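Local structure of prephenate dehydratase (Arthrobacter aurescens, 3MWB) at residues A[83-88]-A[281-286]; A[194-199]-A[254-259]; A[202-207]-A[274-279]; A[228-233]-A[247-252]. The protein probably catalyses the decarboxylation and dehydration of prephenate to phenylpyruvate in phenylalanine biosynthesis, and binds L-phenylalanine in its ACT domains. All blocks are in the same frame, centred on the assembly; numbering follows the deposited sequence.

Contact 1 (A[83-88]-A[281-286])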
loop_
_atom_site.group_PDB
_atom_site.type_symbol
_atom_site.label_atom_id
_atom_site.label_comp_id
_atom_site.label_asym_id
_atom_site.label_seq_id
_atom_site.Cartn_x
_atom_site.Cartn_y
_atom_site.Cartn_z
ATOM N N ILE A 83 11.684 -22.686 20.415
ATOM C CA ILE A 83 11.820 -24.013 19.799
ATOM C C ILE A 83 10.516 -24.833 19.834
ATOM O O ILE A 83 10.387 -25.835 19.140
ATOM C CB ILE A 83 12.958 -24.800 20.461
ATOM C CG1 ILE A 83 12.624 -25.120 21.929
ATOM C CG2 ILE A 83 14.263 -24.000 20.382
ATOM C CD1 ILE A 83 13.747 -25.972 22.659
ATOM N N ARG A 84 9.561 -24.394 20.657
ATOM C CA ARG A 84 8.291 -25.085 20.844
ATOM C C ARG A 84 7.264 -24.126 21.387
ATOM O O ARG A 84 7.592 -23.217 22.160
ATOM C CB ARG A 84 8.423 -26.233 21.822
ATOM C CG ARG A 84 7.116 -27.004 22.048
ATOM C CD ARG A 84 7.294 -28.098 23.096
ATOM N NE ARG A 84 8.131 -29.164 22.583
ATOM C CZ ARG A 84 7.666 -30.249 21.969
ATOM N NH1 ARG A 84 6.358 -30.408 21.787
ATOM N NH2 ARG A 84 8.514 -31.162 21.529
ATOM N N GLU A 85 6.016 -24.334 20.988
ATOM C CA GLU A 85 4.922 -23.613 21.598
ATOM C C GLU A 85 3.952 -24.657 22.159
ATOM O O GLU A 85 3.913 -25.780 21.678
ATOM C CB GLU A 85 4.272 -22.655 20.585
ATOM C CG GLU A 85 3.497 -23.309 19.459
ATOM C CD GLU A 85 2.503 -22.348 18.785
ATOM O OE1 GLU A 85 2.518 -21.133 19.085
ATOM O OE2 GLU A 85 1.719 -22.808 17.939
ATOM N N ALA A 86 3.220 -24.284 23.201
ATOM C CA ALA A 86 2.180 -25.139 23.781
ATOM C C ALA A 86 0.888 -24.364 24.013
ATOM O O ALA A 86 0.903 -23.195 24.432
ATOM C CB ALA A 86 2.660 -25.734 25.073
ATOM N N LEU A 87 -0.231 -25.021 23.741
ATOM C CA LEU A 87 -1.531 -24.444 24.011
ATOM C C LEU A 87 -2.201 -25.361 25.018
ATOM O O LEU A 87 -2.655 -26.457 24.646
ATOM C CB LEU A 87 -2.363 -24.355 22.735
ATOM C CG LEU A 87 -2.155 -23.125 21.864
ATOM C CD1 LEU A 87 -2.776 -23.349 20.472
ATOM C CD2 LEU A 87 -2.729 -21.879 22.529
ATOM N N VAL A 88 -2.228 -24.927 26.281
ATOM C CA VAL A 88 -2.684 -25.763 27.393
ATOM C C VAL A 88 -4.057 -25.338 27.915
ATOM O O VAL A 88 -4.179 -24.249 28.459
ATOM C CB VAL A 88 -1.667 -25.744 28.569
ATOM C CG1 VAL A 88 -2.135 -26.659 29.713
ATOM C CG2 VAL A 88 -0.255 -26.145 28.081
ATOM N N ALA A 281 7.189 -25.602 15.135
ATOM C CA ALA A 281 5.913 -26.243 14.823
ATOM C C ALA A 281 4.763 -25.554 15.547
ATOM O O ALA A 281 4.888 -25.203 16.726
ATOM C CB ALA A 281 5.962 -27.743 15.200
ATOM N N ARG A 282 3.654 -25.352 14.833
ATOM C CA ARG A 282 2.398 -24.888 15.441
ATOM C C ARG A 282 1.834 -25.965 16.358
ATOM O O ARG A 282 1.728 -27.133 15.955
ATOM C CB ARG A 282 1.341 -24.522 14.381
ATOM C CG ARG A 282 1.763 -23.368 13.424
ATOM C CD ARG A 282 0.652 -22.925 12.437
ATOM N NE ARG A 282 -0.687 -22.855 13.023
ATOM C CZ ARG A 282 -1.409 -21.744 13.197
ATOM N NH1 ARG A 282 -0.949 -20.554 12.827
ATOM N NH2 ARG A 282 -2.618 -21.829 13.752
ATOM N N ALA A 283 1.496 -25.570 17.591
ATOM C CA ALA A 283 0.811 -26.445 18.540
ATOM C C ALA A 283 -0.438 -27.085 17.925
ATOM O O ALA A 283 -0.742 -28.246 18.190
ATOM C CB ALA A 283 0.429 -25.658 19.797
ATOM N N ASP A 284 -1.160 -26.322 17.112
ATOM C CA ASP A 284 -2.444 -26.793 16.563
ATOM C C ASP A 284 -2.307 -27.580 15.251
ATOM O O ASP A 284 -3.300 -28.053 14.701
ATOM C CB ASP A 284 -3.421 -25.618 16.387
ATOM C CG ASP A 284 -2.978 -24.617 15.307
ATOM O OD1 ASP A 284 -2.052 -24.903 14.506
ATOM O OD2 ASP A 284 -3.591 -23.519 15.246
ATOM N N LYS A 285 -1.074 -27.698 14.760
ATOM C CA LYS A 285 -0.743 -28.511 13.572
ATOM C C LYS A 285 -1.423 -28.066 12.264
ATOM O O LYS A 285 -1.510 -28.848 11.319
ATOM C CB LYS A 285 -1.058 -29.999 13.829
ATOM C CG LYS A 285 -0.530 -30.565 15.146
ATOM C CD LYS A 285 0.648 -31.473 14.912
ATOM C CE LYS A 285 1.011 -32.206 16.189
ATOM N NZ LYS A 285 2.155 -33.106 15.939
ATOM N N GLN A 286 -1.910 -26.827 12.204
ATOM C CA GLN A 286 -2.590 -26.354 11.010
ATOM C C GLN A 286 -1.586 -25.850 9.961
ATOM O O GLN A 286 -0.846 -24.910 10.221
ATOM C CB GLN A 286 -3.621 -25.283 11.359
HETATM O O HOH W 1 5.825 -26.385 18.838
#
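Glu85 reaches across from strand 83-88 with its carboxylate over the start of the turn at 281-286, where OE2 accepts a hydrogen bond from Ala283 N at 2.8 Å. The N-H points well at the oxygen (160°), and OE2 accepts it with its anti lone pair, the one turned away from OE1. CG sits between the backbone N and the carbonyl carbon (chi1 69°), and from there the chain runs on extended, its CG 3.6 Å from Ala281 O. OE2 also lies 3.3 Å from Arg282 CA. The other oxygen, OE1, forms salt bridges with Arg183 and Lys201, and the buried carboxylate is therefore held through both oxygens, its negative charge probably stabilised by the two cations. Strand 81-89 is the outermost strand, within this chain, of a mixed five-stranded sheet in the prephenate dehydratase domain, while 281-286 follows the last strand of the ACT-domain sheet; the contact joins these two parts of the fold. A water extends the polar link, accepting from Glu85 N and donating to Ala281 O at 2.6 Å. The methyl of Ala283, CB, packs 4.0 Å from Leu87 CD1. On the loop side a type I turn runs from Arg282 to Lys285, and Asp284 steadies it: OD1 takes the N-H of Gln286 from above the carboxylate plane, an Asx turn, and accepts Arg282 NE on its syn side at 2.9 Å. Arg282 NH1 pairs with Asp252.

Contact 2 (A[194-199]-A[254-259])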
loop_
_atom_site.group_PDB
_atom_site.type_symbol
_atom_site.label_atom_id
_atom_site.label_comp_id
_atom_site.label_asym_id
_atom_site.label_seq_id
_atom_site.Cartn_x
_atom_site.Cartn_y
_atom_site.Cartn_z
ATOM N N PRO A 194 14.905 -25.946 13.534
ATOM C CA PRO A 194 14.390 -27.305 13.461
ATOM C C PRO A 194 13.854 -27.570 12.045
ATOM O O PRO A 194 13.629 -26.616 11.284
ATOM C CB PRO A 194 13.249 -27.284 14.463
ATOM C CG PRO A 194 12.729 -25.929 14.388
ATOM C CD PRO A 194 13.946 -25.025 14.172
ATOM N N GLU A 195 13.651 -28.835 11.711
ATOM C CA GLU A 195 13.144 -29.209 10.402
ATOM C C GLU A 195 11.751 -28.620 10.171
ATOM O O GLU A 195 10.910 -28.645 11.065
ATOM C CB GLU A 195 13.155 -30.726 10.246
ATOM C CG GLU A 195 12.477 -31.232 8.983
ATOM C CD GLU A 195 12.960 -32.605 8.587
ATOM O OE1 GLU A 195 12.196 -33.586 8.759
ATOM O OE2 GLU A 195 14.116 -32.699 8.112
ATOM N N ARG A 196 11.522 -28.048 8.990
ATOM C CA ARG A 196 10.184 -27.510 8.665
ATOM C C ARG A 196 9.161 -28.641 8.541
ATOM O O ARG A 196 9.538 -29.774 8.280
ATOM C CB ARG A 196 10.210 -26.666 7.388
ATOM C CG ARG A 196 10.374 -27.451 6.098
ATOM C CD ARG A 196 10.870 -26.512 5.023
ATOM N NE ARG A 196 11.046 -27.157 3.723
ATOM C CZ ARG A 196 11.520 -26.536 2.649
ATOM N NH1 ARG A 196 11.880 -25.251 2.716
ATOM N NH2 ARG A 196 11.638 -27.195 1.506
ATOM N N THR A 197 7.886 -28.319 8.741
ATOM C CA THR A 197 6.795 -29.322 8.764
ATOM C C THR A 197 5.653 -28.932 7.819
ATOM O O THR A 197 4.734 -29.716 7.595
ATOM C CB THR A 197 6.135 -29.432 10.180
ATOM O OG1 THR A 197 5.494 -28.181 10.510
ATOM C CG2 THR A 197 7.149 -29.815 11.263
ATOM N N GLY A 198 5.697 -27.707 7.312
ATOM C CA GLY A 198 4.590 -27.145 6.509
ATOM C C GLY A 198 3.469 -26.582 7.373
ATOM O O GLY A 198 2.479 -26.018 6.868
ATOM N N ALA A 199 3.608 -26.781 8.687
ATOM C CA ALA A 199 2.668 -26.236 9.653
ATOM C C ALA A 199 3.476 -25.535 10.759
ATOM O O ALA A 199 3.434 -25.917 11.924
ATOM C CB ALA A 199 1.754 -27.338 10.215
ATOM N N HIS A 254 7.917 -21.138 7.827
ATOM C CA HIS A 254 9.226 -21.510 8.346
ATOM C C HIS A 254 10.270 -20.657 7.626
ATOM O O HIS A 254 10.131 -20.391 6.434
ATOM C CB HIS A 254 9.457 -22.966 8.038
ATOM C CG HIS A 254 10.713 -23.519 8.624
ATOM N ND1 HIS A 254 10.728 -24.230 9.801
ATOM C CD2 HIS A 254 11.987 -23.513 8.172
ATOM C CE1 HIS A 254 11.962 -24.638 10.053
ATOM N NE2 HIS A 254 12.745 -24.211 9.079
ATOM N N ALA A 255 11.315 -20.241 8.349
ATOM C CA ALA A 255 12.356 -19.362 7.793
ATOM C C ALA A 255 12.925 -19.839 6.442
ATOM O O ALA A 255 13.305 -19.010 5.612
ATOM C CB ALA A 255 13.479 -19.161 8.799
ATOM N N THR A 256 12.996 -21.157 6.233
ATOM C CA THR A 256 13.501 -21.721 4.963
ATOM C C THR A 256 12.538 -21.634 3.771
ATOM O O THR A 256 12.989 -21.643 2.623
ATOM C CB THR A 256 13.953 -23.173 5.098
ATOM O OG1 THR A 256 12.824 -24.009 5.353
ATOM C CG2 THR A 256 14.983 -23.291 6.202
ATOM N N ASP A 257 11.234 -21.591 4.022
ATOM C CA ASP A 257 10.265 -21.312 2.959
ATOM C C ASP A 257 10.707 -20.044 2.234
ATOM O O ASP A 257 11.024 -19.038 2.877
ATOM C CB ASP A 257 8.880 -21.091 3.538
ATOM C CG ASP A 257 8.362 -22.304 4.296
ATOM O OD1 ASP A 257 8.711 -23.441 3.933
ATOM O OD2 ASP A 257 7.615 -22.111 5.259
ATOM N N SER A 258 10.715 -20.089 0.904
ATOM C CA SER A 258 11.285 -18.989 0.118
ATOM C C SER A 258 10.583 -17.660 0.404
ATOM O O SER A 258 11.247 -16.627 0.486
ATOM C CB SER A 258 11.250 -19.304 -1.374
ATOM O OG SER A 258 12.021 -20.456 -1.676
ATOM N N ARG A 259 9.258 -17.690 0.576
ATOM C CA ARG A 259 8.507 -16.451 0.805
ATOM C C ARG A 259 8.843 -15.853 2.174
ATOM O O ARG A 259 8.774 -14.656 2.357
ATOM C CB ARG A 259 6.981 -16.662 0.673
ATOM C CG ARG A 259 6.420 -17.621 1.717
ATOM C CD ARG A 259 4.974 -18.076 1.401
ATOM N NE ARG A 259 4.473 -18.929 2.490
ATOM C CZ ARG A 259 4.783 -20.217 2.661
ATOM N NH1 ARG A 259 5.575 -20.848 1.800
ATOM N NH2 ARG A 259 4.277 -20.897 3.696
HETATM O O HOH W 2 13.004 -23.519 0.840
#
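Arg196 NH1 donates to Thr256 OG1 at 3.1 Å, with the hydroxyl oxygen tilted 23° from the guanidinium plane and the N-H bent to 146°. The same nitrogen gives a hydrogen bond to a water at 2.8 Å, which in turn donates to Thr256 O, and one residue is thus met at both its side chain and its carbonyl. A long salt bridge to Asp257 OD1, 3.8 Å from Arg196 NH1, adds charge attraction alone, since the oxygen lies well out of the guanidinium plane. Asp257 has its own task: OD2 accepts the backbone N-H of His254 at 2.8 Å, across a type I turn that leads from His254 to Asp257 and into helix 258-270. Nearer the backbone, Arg196 CB sits over the centre of one face of the His254 imidazole, a CH-pi contact of 3.5 Å to the ring centroid. His254 CG is anti to the backbone N (chi1 -175°), which carries CG to 3.4 Å from Arg196 CB. An alanine in place of His254 would probably leave a gap beneath Arg196 CB and set the arginine chain freer to turn away from Thr256. Leu193 also packs on His254, and Leu310 of the second subunit on Thr256. This surface contact fastens the linker before strand 200-207 to the turn between the third strand and second helix of the ACT domain's beta-alpha-beta-beta-alpha-beta fold.

Contact 3 (A[202-207]-A[274-279])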
loop_
_atom_site.group_PDB
_atom_site.type_symbol
_atom_site.label_atom_id
_atom_site.label_comp_id
_atom_site.label_asym_id
_atom_site.label_seq_id
_atom_site.Cartn_x
_atom_site.Cartn_y
_atom_site.Cartn_z
ATOM N N THR A 202 6.743 -18.598 12.536
ATOM C CA THR A 202 7.984 -17.853 12.647
ATOM C C THR A 202 7.717 -16.578 13.421
ATOM O O THR A 202 6.766 -15.849 13.121
ATOM C CB THR A 202 8.644 -17.581 11.258
ATOM O OG1 THR A 202 9.036 -18.823 10.651
ATOM C CG2 THR A 202 9.911 -16.679 11.373
ATOM N N THR A 203 8.563 -16.308 14.413
ATOM C CA THR A 203 8.433 -15.128 15.267
ATOM C C THR A 203 9.618 -14.176 15.065
ATOM O O THR A 203 10.783 -14.607 14.990
ATOM C CB THR A 203 8.296 -15.524 16.783
ATOM O OG1 THR A 203 7.190 -16.421 16.965
ATOM C CG2 THR A 203 8.063 -14.293 17.678
ATOM N N VAL A 204 9.311 -12.885 15.001
ATOM C CA VAL A 204 10.312 -11.830 14.900
ATOM C C VAL A 204 9.970 -10.634 15.789
ATOM O O VAL A 204 8.810 -10.408 16.140
ATOM C CB VAL A 204 10.480 -11.299 13.456
ATOM C CG1 VAL A 204 11.116 -12.329 12.580
ATOM C CG2 VAL A 204 9.128 -10.793 12.868
ATOM N N VAL A 205 10.995 -9.863 16.140
ATOM C CA VAL A 205 10.772 -8.603 16.825
ATOM C C VAL A 205 11.383 -7.528 15.961
ATOM O O VAL A 205 12.581 -7.590 15.659
ATOM C CB VAL A 205 11.400 -8.586 18.251
ATOM C CG1 VAL A 205 11.392 -7.126 18.829
ATOM C CG2 VAL A 205 10.662 -9.559 19.169
ATOM N N VAL A 206 10.563 -6.570 15.532
ATOM C CA VAL A 206 11.011 -5.533 14.590
ATOM C C VAL A 206 10.973 -4.157 15.254
ATOM O O VAL A 206 9.893 -3.638 15.573
ATOM C CB VAL A 206 10.173 -5.525 13.266
ATOM C CG1 VAL A 206 10.779 -4.576 12.216
ATOM C CG2 VAL A 206 10.013 -6.974 12.716
ATOM N N PRO A 207 12.165 -3.569 15.466
ATOM C CA PRO A 207 12.283 -2.208 15.969
ATOM C C PRO A 207 11.809 -1.226 14.905
ATOM O O PRO A 207 12.132 -1.375 13.724
ATOM C CB PRO A 207 13.794 -2.043 16.208
ATOM C CG PRO A 207 14.331 -3.441 16.302
ATOM C CD PRO A 207 13.474 -4.235 15.350
ATOM N N THR A 274 16.402 -5.956 13.437
ATOM C CA THR A 274 15.367 -7.004 13.583
ATOM C C THR A 274 15.937 -8.253 14.273
ATOM O O THR A 274 17.055 -8.689 13.965
ATOM C CB THR A 274 14.717 -7.357 12.216
ATOM O OG1 THR A 274 13.940 -6.239 11.772
ATOM C CG2 THR A 274 13.797 -8.561 12.311
ATOM N N ARG A 275 15.175 -8.801 15.222
ATOM C CA ARG A 275 15.590 -9.996 15.928
ATOM C C ARG A 275 14.788 -11.167 15.384
ATOM O O ARG A 275 13.554 -11.093 15.236
ATOM C CB ARG A 275 15.336 -9.865 17.424
ATOM C CG ARG A 275 16.104 -8.743 18.098
ATOM C CD ARG A 275 15.604 -8.527 19.505
ATOM N NE ARG A 275 15.943 -9.627 20.416
ATOM C CZ ARG A 275 17.041 -9.666 21.175
ATOM N NH1 ARG A 275 17.927 -8.689 21.128
ATOM N NH2 ARG A 275 17.259 -10.694 21.984
ATOM N N PHE A 276 15.501 -12.237 15.078
ATOM C CA PHE A 276 14.848 -13.476 14.678
ATOM C C PHE A 276 14.623 -14.356 15.912
ATOM O O PHE A 276 15.582 -14.705 16.626
ATOM C CB PHE A 276 15.660 -14.201 13.602
ATOM C CG PHE A 276 15.048 -15.508 13.161
ATOM C CD1 PHE A 276 13.949 -15.535 12.295
ATOM C CD2 PHE A 276 15.587 -16.715 13.604
ATOM C CE1 PHE A 276 13.390 -16.722 11.884
ATOM C CE2 PHE A 276 15.029 -17.916 13.192
ATOM C CZ PHE A 276 13.932 -17.922 12.332
ATOM N N LEU A 277 13.353 -14.709 16.151
ATOM C CA LEU A 277 12.949 -15.493 17.346
ATOM C C LEU A 277 12.541 -16.955 17.043
ATOM O O LEU A 277 11.910 -17.636 17.851
ATOM C CB LEU A 277 11.838 -14.757 18.103
ATOM C CG LEU A 277 12.190 -13.687 19.145
ATOM C CD1 LEU A 277 12.941 -14.340 20.296
ATOM C CD2 LEU A 277 13.015 -12.572 18.562
ATOM N N GLY A 278 12.920 -17.446 15.882
ATOM C CA GLY A 278 12.770 -18.863 15.619
ATOM C C GLY A 278 11.601 -19.206 14.734
ATOM O O GLY A 278 10.626 -18.429 14.591
ATOM N N SER A 279 11.739 -20.366 14.103
ATOM C CA SER A 279 10.656 -21.037 13.390
ATOM C C SER A 279 10.449 -22.316 14.168
ATOM O O SER A 279 11.416 -22.910 14.666
ATOM C CB SER A 279 11.048 -21.351 11.937
ATOM O OG SER A 279 11.217 -20.157 11.192
#
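Thr202 branches at CB, 3.6 Å from Ser279 OG, into two arms that meet different neighbours. OG1, anti to the carbonyl carbon (chi1 -65°), accepts a 2.6 Å hydrogen bond from Ser279 OG and also bonds to Gly253 O. The methyl CG2 comes within 3.5 Å of Phe276 CE1, the two side chains crossing at about a right angle. An alanine here would probably leave the buried Ser279 hydroxyl without its acceptor and open a gap beside the Phe276 ring. Strands 202-207 and 275-279 run antiparallel, 170° apart, in the four-stranded sheet of the ACT domain. A beta bulge shifts their register between Thr202 and Val204: Thr203 N bonds to Gly278 O, and Leu277 N to Thr203 O at 2.8 Å. Beyond it Val205 and Arg275 exchange a pair of backbone bonds. Helix 258-270 covers the face bearing Val204 and Phe276, and Ile309 of the second subunit packs on Phe276. On the other face Val205 CG2 rests 3.9 Å from Leu277 CD2, and Arg275 NH1 bonds to Gly77 O.

Contact 4 (A[228-233]-A[247-252]). With PHE (phenylalanine), chain C; PHE (phenylalanine), chain D.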
loop_
_atom_site.group_PDB
_atom_site.type_symbol
_atom_site.label_atom_id
_atom_site.label_comp_id
_atom_site.label_asym_id
_atom_site.label_seq_id
_atom_site.Cartn_x
_atom_site.Cartn_y
_atom_site.Cartn_z
ATOM N N VAL A 228 2.391 -14.130 3.162
ATOM C CA VAL A 228 2.628 -14.647 4.496
ATOM C C VAL A 228 1.596 -14.119 5.479
ATOM O O VAL A 228 1.575 -12.915 5.790
ATOM C CB VAL A 228 4.042 -14.330 5.034
ATOM C CG1 VAL A 228 4.164 -14.894 6.427
ATOM C CG2 VAL A 228 5.127 -14.931 4.128
ATOM N N ASN A 229 0.762 -15.042 5.958
ATOM C CA ASN A 229 -0.273 -14.781 6.937
ATOM C C ASN A 229 0.292 -14.562 8.332
ATOM O O ASN A 229 1.211 -15.292 8.780
ATOM C CB ASN A 229 -1.233 -15.972 6.969
ATOM C CG ASN A 229 -2.568 -15.630 7.540
ATOM O OD1 ASN A 229 -3.220 -14.677 7.112
ATOM N ND2 ASN A 229 -3.003 -16.413 8.503
ATOM N N LEU A 230 -0.281 -13.586 9.041
ATOM C CA LEU A 230 0.116 -13.348 10.428
ATOM C C LEU A 230 -0.903 -13.874 11.440
ATOM O O LEU A 230 -2.118 -13.871 11.179
ATOM C CB LEU A 230 0.394 -11.865 10.681
ATOM C CG LEU A 230 1.360 -11.173 9.720
ATOM C CD1 LEU A 230 1.424 -9.674 10.080
ATOM C CD2 LEU A 230 2.771 -11.817 9.733
ATOM N N SER A 231 -0.413 -14.304 12.600
ATOM C CA SER A 231 -1.302 -14.775 13.663
ATOM C C SER A 231 -1.188 -13.936 14.940
ATOM O O SER A 231 -1.992 -14.100 15.868
ATOM C CB SER A 231 -1.026 -16.246 13.965
ATOM O OG SER A 231 0.321 -16.389 14.376
ATOM N N ARG A 232 -0.174 -13.061 15.004
ATOM C CA ARG A 232 -0.004 -12.187 16.156
ATOM C C ARG A 232 0.786 -10.952 15.797
ATOM O O ARG A 232 1.808 -11.029 15.118
ATOM C CB ARG A 232 0.679 -12.908 17.328
ATOM C CG ARG A 232 0.700 -12.087 18.648
ATOM C CD ARG A 232 1.399 -12.860 19.778
ATOM N NE ARG A 232 2.774 -13.137 19.373
ATOM C CZ ARG A 232 3.807 -12.335 19.609
ATOM N NH1 ARG A 232 3.637 -11.212 20.301
ATOM N NH2 ARG A 232 5.010 -12.652 19.148
ATOM N N ILE A 233 0.269 -9.796 16.213
ATOM C CA ILE A 233 1.091 -8.575 16.259
ATOM C C ILE A 233 0.812 -7.772 17.535
ATOM O O ILE A 233 -0.340 -7.669 17.969
ATOM C CB ILE A 233 0.893 -7.690 15.034
ATOM C CG1 ILE A 233 1.676 -6.371 15.208
ATOM C CG2 ILE A 233 -0.607 -7.454 14.779
ATOM C CD1 ILE A 233 1.571 -5.471 14.086
ATOM N N PHE A 247 7.741 -4.063 17.271
ATOM C CA PHE A 247 6.598 -4.904 16.965
ATOM C C PHE A 247 6.976 -6.373 17.147
ATOM O O PHE A 247 7.968 -6.849 16.590
ATOM C CB PHE A 247 6.097 -4.629 15.556
ATOM C CG PHE A 247 5.863 -3.172 15.283
ATOM C CD1 PHE A 247 4.742 -2.541 15.790
ATOM C CD2 PHE A 247 6.780 -2.430 14.528
ATOM C CE1 PHE A 247 4.522 -1.164 15.545
ATOM C CE2 PHE A 247 6.563 -1.069 14.249
ATOM C CZ PHE A 247 5.437 -0.430 14.782
ATOM N N SER A 248 6.198 -7.059 17.969
ATOM C CA SER A 248 6.320 -8.491 18.208
ATOM C C SER A 248 5.324 -9.207 17.288
ATOM O O SER A 248 4.113 -8.923 17.302
ATOM C CB SER A 248 6.003 -8.779 19.674
ATOM O OG SER A 248 6.353 -10.096 20.060
ATOM N N ILE A 249 5.830 -10.108 16.458
ATOM C CA ILE A 249 5.024 -10.623 15.344
ATOM C C ILE A 249 5.197 -12.136 15.198
ATOM O O ILE A 249 6.330 -12.646 15.227
ATOM C CB ILE A 249 5.425 -9.930 13.997
ATOM C CG1 ILE A 249 5.066 -8.427 13.996
ATOM C CG2 ILE A 249 4.746 -10.602 12.802
ATOM C CD1 ILE A 249 5.763 -7.627 12.911
ATOM N N ASP A 250 4.079 -12.852 15.047
ATOM C CA ASP A 250 4.121 -14.276 14.640
ATOM C C ASP A 250 3.582 -14.384 13.228
ATOM O O ASP A 250 2.480 -13.873 12.939
ATOM C CB ASP A 250 3.275 -15.185 15.560
ATOM C CG ASP A 250 3.723 -15.156 17.033
ATOM O OD1 ASP A 250 4.908 -14.841 17.328
ATOM O OD2 ASP A 250 2.881 -15.472 17.907
ATOM N N ALA A 251 4.360 -15.022 12.345
ATOM C CA ALA A 251 3.937 -15.311 10.964
ATOM C C ALA A 251 3.754 -16.801 10.759
ATOM O O ALA A 251 4.424 -17.614 11.438
ATOM C CB ALA A 251 4.966 -14.766 9.974
ATOM N N ASP A 252 2.844 -17.172 9.857
ATOM C CA ASP A 252 2.709 -18.566 9.381
ATOM C C ASP A 252 3.868 -18.885 8.462
ATOM O O ASP A 252 4.098 -18.174 7.469
ATOM C CB ASP A 252 1.448 -18.746 8.547
ATOM C CG ASP A 252 0.174 -18.667 9.362
ATOM O OD1 ASP A 252 0.254 -18.608 10.618
ATOM O OD2 ASP A 252 -0.920 -18.696 8.737
HETATM N N PHE C . -3.751 -13.043 9.253
HETATM C CA PHE C . -4.167 -11.656 8.815
HETATM C C PHE C . -2.997 -10.919 8.184
HETATM O O PHE C . -3.096 -9.698 7.887
HETATM C CB PHE C . -4.772 -10.825 9.984
HETATM C CG PHE C . -3.925 -10.798 11.249
HETATM C CD1 PHE C . -2.759 -10.008 11.326
HETATM C CD2 PHE C . -4.309 -11.556 12.374
HETATM C CE1 PHE C . -1.977 -9.985 12.480
HETATM C CE2 PHE C . -3.538 -11.537 13.551
HETATM C CZ PHE C . -2.361 -10.740 13.601
HETATM O OXT PHE C . -1.915 -11.530 8.015
HETATM N N PHE D . 3.082 5.300 14.118
HETATM C CA PHE D . 3.414 4.278 13.092
HETATM C C PHE D . 2.235 3.919 12.189
HETATM O O PHE D . 1.149 4.477 12.302
HETATM C CB PHE D . 4.041 3.026 13.737
HETATM C CG PHE D . 3.190 2.356 14.803
HETATM C CD1 PHE D . 2.102 1.547 14.454
HETATM C CD2 PHE D . 3.517 2.489 16.153
HETATM C CE1 PHE D . 1.340 0.896 15.430
HETATM C CE2 PHE D . 2.754 1.824 17.152
HETATM C CZ PHE D . 1.663 1.050 16.783
HETATM O OXT PHE D . 2.333 3.055 11.306
HETATM O O HOH W 3 0.725 -16.864 17.149
HETATM O O HOH W 4 1.552 -18.116 12.726
#
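Arg232 and Asp250 cross obliquely, their guanidinium and carboxylate planes 62° apart, and the arginine grips side-on: NE meets OD2 and NH2 meets OD1 of Asp250, each at 2.8 Å. Both oxygens lie close to the guanidinium plane, yet the nitrogens approach them from above the carboxylate plane. At its far end the same group holds Ser248 OG in its plane between NH1 and NH2, 2.9 Å from NH1. Arg232 CG is anti to the backbone N and the chain bends at chi3 (60°), placing NE by OD2; NH1 also pairs with Glu234. Asn229 and Asp252 lie side by side and point the same way, the Asn229 amide giving ND2-H to Asp252 OD2 at 3.1 Å. The strands form the antiparallel hairpin of the ACT domain, with a classic beta bulge in which Ser231 and Arg232 both face Asp250; Ser231 N donates to Asp250 O at 2.9 Å and Arg232 N makes a weak bond to the same oxygen. One water links Ser231 OG to Asp250 OD2, another joins it to Asp252 OD1. On the opposite face Ile233 and Ile249 lie side by side, and Leu230 CD2 packs 3.7 Å from Ala251 CB. The bulged strand also lines a phenylalanine site: the ligand ammonium bonds to Asn229 OD1 and Leu230 O, each at 2.7 Å, and Leu230 N donates to its carboxylate oxygen OXT. Asp211 and Leu216 of the third subunit also bond to it. Phe247 turns its ring edge to a second phenylalanine, whose ammonium bonds to Asn229 of the third subunit.

Overall arrangement
From the N terminus, strand 83-88 comes first and meets residues 281-286 only near the end, so contact 1 closes the longest loop and encloses the other three. Contact 2 opens next at 194-199 and ends at 254-259; contact 3 starts inside it at 202-207 and ends beyond it at 274-279, and the two cross. Contact 4, at 228-233 and 247-252, nests within both. Contacts 3 and 4 share the ACT-domain sheet, with centres about 10 Å apart, through neighbouring strands 200-207 and 245-252. Contact 2 ties the linker to that domain, and contact 1 joins it to the prephenate dehydratase domain and touches contact 4.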